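Local structure of coat protein (Sulfolobus turreted icosahedral virus, 2BBD) at residues 61-67 with 131-137; 73-78 with 183-187; 87-92 with 261-266. The protein is the major coat protein of an archaeal icosahedral virus and probably builds its capsid shell with a fold related to those of bacterial and eukaryotic viruses. All coordinates share one frame; numbering follows the deposited sequence.

Contact 1: residues 61-67 with 131-137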
loop_
_atom_site.group_PDB
_atom_site.type_symbol
_atom_site.label_atom_id
_atom_site.label_comp_id
_atom_site.label_asym_id
_atom_site.label_seq_id
_atom_site.Cartn_x
_atom_site.Cartn_y
_atom_site.Cartn_z
ATOM N N VAL A 61 2.421 9.902 8.062
ATOM C CA VAL A 61 3.377 9.745 6.974
ATOM C C VAL A 61 2.551 10.107 5.758
ATOM O O VAL A 61 1.481 9.529 5.537
ATOM C CB VAL A 61 3.908 8.289 6.798
ATOM C CG1 VAL A 61 4.484 8.124 5.393
ATOM C CG2 VAL A 61 5.029 7.996 7.807
ATOM N N GLN A 62 3.010 11.093 4.994
ATOM C CA GLN A 62 2.285 11.496 3.802
ATOM C C GLN A 62 2.459 10.444 2.704
ATOM O O GLN A 62 1.472 9.900 2.208
ATOM C CB GLN A 62 2.757 12.870 3.312
ATOM C CG GLN A 62 1.973 13.392 2.112
ATOM C CD GLN A 62 2.120 14.894 1.910
ATOM O OE1 GLN A 62 1.847 15.681 2.823
ATOM N NE2 GLN A 62 2.541 15.301 0.705
ATOM N N THR A 63 3.704 10.146 2.326
ATOM C CA THR A 63 3.943 9.144 1.286
ATOM C C THR A 63 5.207 8.318 1.506
ATOM O O THR A 63 6.174 8.782 2.117
ATOM C CB THR A 63 4.073 9.778 -0.126
ATOM O OG1 THR A 63 5.252 10.585 -0.171
ATOM C CG2 THR A 63 2.870 10.639 -0.465
ATOM N N PHE A 64 5.174 7.087 1.009
ATOM C CA PHE A 64 6.319 6.185 1.062
ATOM C C PHE A 64 6.732 5.934 -0.373
ATOM O O PHE A 64 5.886 5.644 -1.227
ATOM C CB PHE A 64 5.972 4.818 1.652
ATOM C CG PHE A 64 5.861 4.799 3.138
ATOM C CD1 PHE A 64 6.966 5.041 3.936
ATOM C CD2 PHE A 64 4.650 4.486 3.748
ATOM C CE1 PHE A 64 6.870 4.963 5.326
ATOM C CE2 PHE A 64 4.545 4.407 5.127
ATOM C CZ PHE A 64 5.659 4.644 5.919
ATOM N N ASN A 65 8.024 6.042 -0.644
ATOM C CA ASN A 65 8.515 5.756 -1.980
ATOM C C ASN A 65 9.714 4.820 -1.894
ATOM O O ASN A 65 10.743 5.161 -1.308
ATOM C CB ASN A 65 8.888 7.046 -2.707
ATOM C CG ASN A 65 9.238 6.804 -4.153
ATOM O OD1 ASN A 65 10.329 6.311 -4.476
ATOM N ND2 ASN A 65 8.308 7.130 -5.040
ATOM N N LEU A 66 9.571 3.629 -2.464
ATOM C CA LEU A 66 10.654 2.645 -2.454
ATOM C C LEU A 66 11.131 2.462 -3.887
ATOM O O LEU A 66 10.355 2.093 -4.777
ATOM C CB LEU A 66 10.181 1.306 -1.885
ATOM C CG LEU A 66 11.266 0.226 -1.803
ATOM C CD1 LEU A 66 12.348 0.660 -0.810
ATOM C CD2 LEU A 66 10.659 -1.090 -1.379
ATOM N N SER A 67 12.408 2.748 -4.108
ATOM C CA SER A 67 12.981 2.643 -5.434
ATOM C C SER A 67 14.459 2.250 -5.399
ATOM O O SER A 67 15.110 2.320 -4.358
ATOM C CB SER A 67 12.832 3.985 -6.150
ATOM O OG SER A 67 13.673 4.948 -5.549
ATOM N N ILE A 131 19.242 1.263 -3.331
ATOM C CA ILE A 131 17.864 1.011 -2.934
ATOM C C ILE A 131 17.550 2.111 -1.919
ATOM O O ILE A 131 18.204 2.208 -0.881
ATOM C CB ILE A 131 17.703 -0.352 -2.242
ATOM C CG1 ILE A 131 18.216 -1.473 -3.158
ATOM C CG2 ILE A 131 16.228 -0.583 -1.906
ATOM C CD1 ILE A 131 18.212 -2.858 -2.507
ATOM N N ILE A 132 16.560 2.943 -2.222
ATOM C CA ILE A 132 16.199 4.040 -1.330
ATOM C C ILE A 132 14.738 4.055 -0.912
ATOM O O ILE A 132 13.846 4.024 -1.756
ATOM C CB ILE A 132 16.508 5.415 -1.989
ATOM C CG1 ILE A 132 18.009 5.544 -2.261
ATOM C CG2 ILE A 132 16.036 6.549 -1.082
ATOM C CD1 ILE A 132 18.361 6.740 -3.120
ATOM N N LEU A 133 14.503 4.094 0.398
ATOM C CA LEU A 133 13.148 4.186 0.932
ATOM C C LEU A 133 12.973 5.643 1.358
ATOM O O LEU A 133 13.594 6.098 2.313
ATOM C CB LEU A 133 12.962 3.273 2.145
ATOM C CG LEU A 133 11.655 3.515 2.918
ATOM C CD1 LEU A 133 10.441 3.190 2.050
ATOM C CD2 LEU A 133 11.644 2.665 4.166
ATOM N N SER A 134 12.139 6.380 0.639
ATOM C CA SER A 134 11.911 7.770 0.973
ATOM C C SER A 134 10.618 7.937 1.764
ATOM O O SER A 134 9.550 7.500 1.340
ATOM C CB SER A 134 11.863 8.613 -0.301
ATOM O OG SER A 134 13.053 8.443 -1.054
ATOM N N ILE A 135 10.722 8.548 2.934
ATOM C CA ILE A 135 9.535 8.776 3.746
ATOM C C ILE A 135 9.274 10.264 3.822
ATOM O O ILE A 135 10.068 11.007 4.408
ATOM C CB ILE A 135 9.700 8.251 5.191
ATOM C CG1 ILE A 135 10.082 6.777 5.173
ATOM C CG2 ILE A 135 8.379 8.425 5.975
ATOM C CD1 ILE A 135 10.403 6.228 6.553
ATOM N N LEU A 136 8.188 10.704 3.194
ATOM C CA LEU A 136 7.794 12.108 3.260
ATOM C C LEU A 136 6.815 12.150 4.427
ATOM O O LEU A 136 5.713 11.584 4.355
ATOM C CB LEU A 136 7.101 12.559 1.973
ATOM C CG LEU A 136 6.470 13.970 2.029
ATOM C CD1 LEU A 136 7.520 15.051 2.361
ATOM C CD2 LEU A 136 5.809 14.251 0.698
ATOM N N THR A 137 7.220 12.787 5.519
ATOM C CA THR A 137 6.354 12.846 6.683
ATOM C C THR A 137 5.156 13.745 6.467
ATOM O O THR A 137 5.179 14.641 5.621
ATOM C CB THR A 137 7.093 13.353 7.915
ATOM O OG1 THR A 137 7.571 14.683 7.662
ATOM C CG2 THR A 137 8.254 12.409 8.264
HETATM O O HOH W 1 4.057 16.621 4.312
HETATM O O HOH W 2 7.895 9.497 -0.327
HETATM O O HOH W 3 12.847 6.366 -2.757
#

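Contact 2: residues 73-78 with 183-187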
loop_
_atom_site.group_PDB
_atom_site.type_symbol
_atom_site.label_atom_id
_atom_site.label_comp_id
_atom_site.label_asym_id
_atom_site.label_seq_id
_atom_site.Cartn_x
_atom_site.Cartn_y
_atom_site.Cartn_z
ATOM N N THR A 73 10.715 2.126 -9.526
ATOM C CA THR A 73 9.813 2.177 -8.383
ATOM C C THR A 73 9.117 0.873 -8.017
ATOM O O THR A 73 8.433 0.266 -8.838
ATOM C CB THR A 73 8.747 3.236 -8.627
ATOM O OG1 THR A 73 9.398 4.469 -8.954
ATOM C CG2 THR A 73 7.858 3.419 -7.385
ATOM N N LEU A 74 9.296 0.455 -6.769
ATOM C CA LEU A 74 8.670 -0.758 -6.255
ATOM C C LEU A 74 7.376 -0.377 -5.525
ATOM O O LEU A 74 6.375 -1.082 -5.599
ATOM C CB LEU A 74 9.616 -1.467 -5.281
ATOM C CG LEU A 74 10.963 -1.938 -5.838
ATOM C CD1 LEU A 74 11.779 -2.610 -4.745
ATOM C CD2 LEU A 74 10.718 -2.896 -6.981
ATOM N N TYR A 75 7.417 0.748 -4.821
ATOM C CA TYR A 75 6.268 1.253 -4.079
ATOM C C TYR A 75 6.172 2.764 -4.181
ATOM O O TYR A 75 7.180 3.473 -4.138
ATOM C CB TYR A 75 6.377 0.902 -2.593
ATOM C CG TYR A 75 5.959 -0.498 -2.223
ATOM C CD1 TYR A 75 4.759 -0.730 -1.536
ATOM C CD2 TYR A 75 6.768 -1.590 -2.529
ATOM C CE1 TYR A 75 4.382 -2.021 -1.165
ATOM C CE2 TYR A 75 6.400 -2.883 -2.166
ATOM C CZ TYR A 75 5.208 -3.090 -1.483
ATOM O OH TYR A 75 4.861 -4.364 -1.114
ATOM N N SER A 76 4.939 3.240 -4.314
ATOM C CA SER A 76 4.624 4.656 -4.362
ATOM C C SER A 76 3.211 4.694 -3.774
ATOM O O SER A 76 2.218 4.537 -4.483
ATOM C CB SER A 76 4.627 5.173 -5.798
ATOM O OG SER A 76 4.434 6.576 -5.801
ATOM N N VAL A 77 3.138 4.877 -2.463
ATOM C CA VAL A 77 1.865 4.886 -1.754
ATOM C C VAL A 77 1.877 5.893 -0.611
ATOM O O VAL A 77 2.932 6.245 -0.077
ATOM C CB VAL A 77 1.580 3.500 -1.135
ATOM C CG1 VAL A 77 1.522 2.424 -2.213
ATOM C CG2 VAL A 77 2.678 3.162 -0.131
ATOM N N SER A 78 0.686 6.335 -0.224
ATOM C CA SER A 78 0.536 7.276 0.875
ATOM C C SER A 78 0.665 6.484 2.175
ATOM O O SER A 78 0.546 5.264 2.172
ATOM C CB SER A 78 -0.842 7.938 0.806
ATOM O OG SER A 78 -1.879 6.971 0.885
ATOM N N PRO A 183 7.626 -6.456 -7.171
ATOM C CA PRO A 183 6.374 -5.827 -6.756
ATOM C C PRO A 183 6.264 -4.441 -7.386
ATOM O O PRO A 183 7.274 -3.770 -7.602
ATOM C CB PRO A 183 6.502 -5.777 -5.234
ATOM C CG PRO A 183 7.987 -5.657 -5.028
ATOM C CD PRO A 183 8.525 -6.653 -6.021
ATOM N N LYS A 184 5.039 -4.046 -7.723
ATOM C CA LYS A 184 4.763 -2.735 -8.308
ATOM C C LYS A 184 3.484 -2.236 -7.626
ATOM O O LYS A 184 2.394 -2.272 -8.197
ATOM C CB LYS A 184 4.551 -2.850 -9.815
ATOM C CG LYS A 184 4.439 -1.504 -10.523
ATOM C CD LYS A 184 4.093 -1.692 -11.987
ATOM C CE LYS A 184 4.074 -0.371 -12.739
ATOM N NZ LYS A 184 5.430 0.251 -12.820
ATOM N N VAL A 185 3.644 -1.784 -6.388
ATOM C CA VAL A 185 2.540 -1.301 -5.563
ATOM C C VAL A 185 2.423 0.213 -5.666
ATOM O O VAL A 185 3.180 0.952 -5.044
ATOM C CB VAL A 185 2.776 -1.730 -4.108
ATOM C CG1 VAL A 185 1.609 -1.316 -3.230
ATOM C CG2 VAL A 185 2.990 -3.246 -4.060
ATOM N N ILE A 186 1.453 0.665 -6.452
ATOM C CA ILE A 186 1.268 2.087 -6.691
ATOM C C ILE A 186 -0.123 2.592 -6.322
ATOM O O ILE A 186 -1.129 1.934 -6.598
ATOM C CB ILE A 186 1.498 2.417 -8.183
ATOM C CG1 ILE A 186 2.797 1.772 -8.683
ATOM C CG2 ILE A 186 1.519 3.919 -8.376
ATOM C CD1 ILE A 186 4.070 2.316 -8.033
ATOM N N GLU A 187 -0.176 3.771 -5.707
ATOM C CA GLU A 187 -1.456 4.355 -5.342
ATOM C C GLU A 187 -1.792 5.444 -6.353
ATOM O O GLU A 187 -0.989 6.345 -6.599
ATOM C CB GLU A 187 -1.416 4.947 -3.927
ATOM C CG GLU A 187 -2.803 5.227 -3.379
ATOM C CD GLU A 187 -2.793 5.758 -1.960
ATOM O OE1 GLU A 187 -3.711 5.410 -1.194
ATOM O OE2 GLU A 187 -1.885 6.530 -1.609
HETATM O O HOH W 4 8.319 -2.125 -9.848
HETATM O O HOH W 5 6.797 1.505 -10.791
#

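Contact 3: residues 87-92 with 261-266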
loop_
_atom_site.group_PDB
_atom_site.type_symbol
_atom_site.label_atom_id
_atom_site.label_comp_id
_atom_site.label_asym_id
_atom_site.label_seq_id
_atom_site.Cartn_x
_atom_site.Cartn_y
_atom_site.Cartn_z
ATOM N N TYR A 87 -3.924 -2.864 7.885
ATOM C CA TYR A 87 -5.071 -3.172 8.726
ATOM C C TYR A 87 -5.745 -4.456 8.243
ATOM O O TYR A 87 -5.987 -5.370 9.020
ATOM C CB TYR A 87 -6.065 -2.006 8.678
ATOM C CG TYR A 87 -7.416 -2.295 9.291
ATOM C CD1 TYR A 87 -7.654 -2.089 10.652
ATOM C CD2 TYR A 87 -8.470 -2.752 8.497
ATOM C CE1 TYR A 87 -8.920 -2.325 11.204
ATOM C CE2 TYR A 87 -9.729 -2.999 9.037
ATOM C CZ TYR A 87 -9.951 -2.781 10.379
ATOM O OH TYR A 87 -11.205 -3.004 10.880
ATOM N N TYR A 88 -6.047 -4.515 6.953
ATOM C CA TYR A 88 -6.708 -5.683 6.385
ATOM C C TYR A 88 -5.863 -6.960 6.385
ATOM O O TYR A 88 -6.342 -8.032 6.771
ATOM C CB TYR A 88 -7.167 -5.375 4.955
ATOM C CG TYR A 88 -8.438 -4.555 4.889
ATOM C CD1 TYR A 88 -9.666 -5.123 5.208
ATOM C CD2 TYR A 88 -8.412 -3.213 4.512
ATOM C CE1 TYR A 88 -10.846 -4.380 5.155
ATOM C CE2 TYR A 88 -9.589 -2.453 4.455
ATOM C CZ TYR A 88 -10.806 -3.048 4.779
ATOM O OH TYR A 88 -11.983 -2.329 4.724
ATOM N N THR A 89 -4.606 -6.837 5.961
ATOM C CA THR A 89 -3.720 -7.985 5.876
ATOM C C THR A 89 -3.234 -8.517 7.224
ATOM O O THR A 89 -2.604 -9.570 7.279
ATOM C CB THR A 89 -2.507 -7.668 4.967
ATOM O OG1 THR A 89 -1.778 -6.558 5.499
ATOM C CG2 THR A 89 -2.985 -7.317 3.569
ATOM N N THR A 90 -3.524 -7.795 8.304
ATOM C CA THR A 90 -3.114 -8.237 9.637
ATOM C C THR A 90 -4.345 -8.579 10.480
ATOM O O THR A 90 -4.239 -8.795 11.687
ATOM C CB THR A 90 -2.315 -7.144 10.392
ATOM O OG1 THR A 90 -3.131 -5.977 10.522
ATOM C CG2 THR A 90 -1.034 -6.796 9.645
ATOM N N LYS A 91 -5.509 -8.623 9.833
ATOM C CA LYS A 91 -6.768 -8.919 10.509
ATOM C C LYS A 91 -7.046 -7.850 11.547
ATOM O O LYS A 91 -7.552 -8.138 12.629
ATOM C CB LYS A 91 -6.710 -10.288 11.184
ATOM C CG LYS A 91 -6.208 -11.378 10.262
ATOM C CD LYS A 91 -6.175 -12.728 10.944
ATOM C CE LYS A 91 -5.438 -13.729 10.073
ATOM N NZ LYS A 91 -5.445 -15.073 10.687
ATOM N N GLY A 92 -6.699 -6.612 11.202
ATOM C CA GLY A 92 -6.907 -5.484 12.093
ATOM C C GLY A 92 -5.949 -5.391 13.268
ATOM O O GLY A 92 -6.099 -4.498 14.091
ATOM N N TYR A 261 -10.194 -11.530 5.123
ATOM C CA TYR A 261 -9.227 -10.993 6.083
ATOM C C TYR A 261 -9.579 -11.168 7.544
ATOM O O TYR A 261 -8.807 -10.781 8.424
ATOM C CB TYR A 261 -9.002 -9.516 5.783
ATOM C CG TYR A 261 -8.503 -9.313 4.386
ATOM C CD1 TYR A 261 -7.196 -9.644 4.045
ATOM C CD2 TYR A 261 -9.356 -8.866 3.379
ATOM C CE1 TYR A 261 -6.741 -9.543 2.740
ATOM C CE2 TYR A 261 -8.914 -8.761 2.062
ATOM C CZ TYR A 261 -7.601 -9.106 1.752
ATOM O OH TYR A 261 -7.154 -9.030 0.457
ATOM N N GLN A 262 -10.755 -11.733 7.795
ATOM C CA GLN A 262 -11.222 -11.991 9.144
ATOM C C GLN A 262 -11.178 -10.756 10.027
ATOM O O GLN A 262 -10.678 -10.784 11.153
ATOM C CB GLN A 262 -10.394 -13.128 9.738
ATOM C CG GLN A 262 -10.350 -14.322 8.790
ATOM C CD GLN A 262 -9.216 -15.289 9.082
ATOM O OE1 GLN A 262 -8.812 -16.064 8.212
ATOM N NE2 GLN A 262 -8.700 -15.255 10.309
ATOM N N VAL A 263 -11.722 -9.666 9.505
ATOM C CA VAL A 263 -11.765 -8.414 10.237
ATOM C C VAL A 263 -12.829 -7.521 9.606
ATOM O O VAL A 263 -13.088 -7.601 8.403
ATOM C CB VAL A 263 -10.374 -7.702 10.209
ATOM C CG1 VAL A 263 -10.053 -7.238 8.807
ATOM C CG2 VAL A 263 -10.361 -6.539 11.179
ATOM N N ALA A 264 -13.459 -6.691 10.430
ATOM C CA ALA A 264 -14.483 -5.775 9.959
ATOM C C ALA A 264 -13.802 -4.704 9.102
ATOM O O ALA A 264 -12.579 -4.551 9.151
ATOM C CB ALA A 264 -15.194 -5.134 11.146
ATOM N N PRO A 265 -14.584 -3.946 8.314
ATOM C CA PRO A 265 -14.060 -2.885 7.439
ATOM C C PRO A 265 -13.314 -1.789 8.198
ATOM O O PRO A 265 -13.691 -1.432 9.312
ATOM C CB PRO A 265 -15.318 -2.325 6.767
ATOM C CG PRO A 265 -16.303 -3.457 6.850
ATOM C CD PRO A 265 -16.053 -4.013 8.226
ATOM N N TYR A 266 -12.264 -1.253 7.583
ATOM C CA TYR A 266 -11.493 -0.171 8.189
ATOM C C TYR A 266 -12.456 0.999 8.428
ATOM O O TYR A 266 -12.359 1.719 9.422
ATOM C CB TYR A 266 -10.360 0.246 7.251
ATOM C CG TYR A 266 -9.548 1.385 7.781
ATOM C CD1 TYR A 266 -8.607 1.190 8.796
ATOM C CD2 TYR A 266 -9.736 2.676 7.287
ATOM C CE1 TYR A 266 -7.874 2.259 9.301
ATOM C CE2 TYR A 266 -9.009 3.745 7.786
ATOM C CZ TYR A 266 -8.079 3.530 8.790
ATOM O OH TYR A 266 -7.361 4.601 9.262
HETATM O O HOH W 6 -6.059 -10.583 7.363
#

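Contact 1: residues 61-67 with 131-137
Leu136, the residue most covered in this pairing, has its carbonyl oxygen gripped twice by the strand beside it. Gln62 N reaches Leu136 O at 2.8 Å by a bent path (131° at the hydrogen), and Thr63 N comes straighter onto a lone pair of the same oxygen at 3.2 Å. Two residues facing one make a classic beta bulge, which shifts the antiparallel register by one and pairs Val61 with Thr137. With CG anti to N (chi1 172°), Leu136 lies alongside its two partners, CD2 at 3.4 Å from Gln62 NE2 and CB at 3.5 Å from Thr63 OG1. Beyond the bulge the ladder is regular: at the Asn65–Ser134 pair, Ser134 N gives Asn65 O a nearly straight 2.7 Å bond. On the face of Asn65 and Ser134 a water joins Ser134 OG, Ser67 OG and Ile132 O. The other face is apolar. Leu133 CB sits 4.0 Å from Leu66 CD1, and the Phe64 ring takes Val61 CG1 over the centre of one face and Ile135 CD1 at its edge. This face packs on strand 108-123, where Trp116 and Phe118 meet Phe64 edge-to-face, while strands 72-78 and 19-24 continue the sheet beside 61-67 and 131-137 respectively.

Contact 2: residues 73-78 with 183-187
Strand segments 75-78 and 183-187 run parallel, axes 4.7 Å apart at closest and 31° between their directions, with Tyr75 beside Val185 and Ser76 beside Ile186. Hydrogen bonds alternate across the gap: Val185 N to Leu74 O at 2.9 Å, Ser76 N to Val185 O at 3.0 Å, then Glu187 N to Ser76 O at 2.8 Å. On one face Val185 lies beside Tyr75 and sets its CB over the phenol ring, a CH-pi contact at 3.6 Å from the centroid; Tyr75 OH goes on to Asp119 O. Ile186 CD1 covers Ser76 CB on the other face. At the far end Glu187, extended with CG anti to N (chi1 -165°), offers OE2 to two donors of Ser78. OG takes the syn lone pair at 2.5 Å from OE2, while Ser78 N meets OE2 at 2.9 Å from above the carboxylate plane. Ser78 is also the N-cap of helix 79-89, its OG accepting from Gly81 N, and Glu187 OE1 is held by Tyr217 OH. This is the one parallel junction in an otherwise antiparallel eight-stranded sheet. It joins strands from the earlier and later halves of the chain, consistent with the seam between the two barrels of a double jelly-roll capsid protein.

Contact 3: residues 87-92 with 261-266
Tyr88 OH has two hydrogen-bond partners: Tyr266 N donates to it at 3.1 Å in a nearly straight bond (165° at the hydrogen), and Ser270 OG is the second. The neighbouring phenol also reaches the loop backbone. Tyr87 OH donates to Ala264 O at 2.7 Å, arriving from well above the carbonyl plane and not on a lone pair. Between them the two hydroxyls hold the main chain on both sides of Pro265. The rings pack as well. Tyr87, thrown across to the loop with CG anti to N (chi1 169°), receives the edge of Tyr266 on one face, a T-shaped pair with centroids 5.2 Å apart and planes at 78°. Tyr88 in turn points an edge toward the face of Tyr261 in an offset edge-to-face pair, centroids 5.9 Å apart, and Tyr261 OH is tied down by Asp274. Where the helix ends, Lys91 with positive phi is the C-prime residue of a Schellman motif, Gly92 N bonding to Tyr87 O at 2.6 Å. A water gives one hydrogen to Tyr88 O and one to Tyr261 O, stitching the two helix ends together. Val263 packs its CG2 against Lys91 O (3.5 Å) and the Tyr87 hydroxyl end, and its CG1 against the Tyr88 ring, while Lys91 CG lies against Tyr261 O. The contact thus sets the C-terminal end of helix 79-89 against the chain leaving helix 250-261, with Ile272 of strand 270-284 touching Tyr88 and Tyr261, and Tyr58 and Ile225 from nearby loops against Tyr266.

How the contacts relate
Contacts 1 and 2 belong to one mixed sheet and touch directly: strands 61-68 and 72-78 are neighbours, with Phe64 N 2.6 Å from Val77 O, a probable hydrogen bond. Both are partly buried and rest on backbone ladders with one apolar face, but contact 1 is antiparallel and bulged, while contact 2 is parallel. Contact 3 lies nearer the surface, its nearest atoms about 10 Å from contact 2, and has no ladder at all; tyrosine rings and hydroxyls, with one bridging water, do the work. Ser78 connects the two regions along the chain, since the helix it caps ends in contact 3. Contacts 2 and 3 both join the earlier part of the chain to the later.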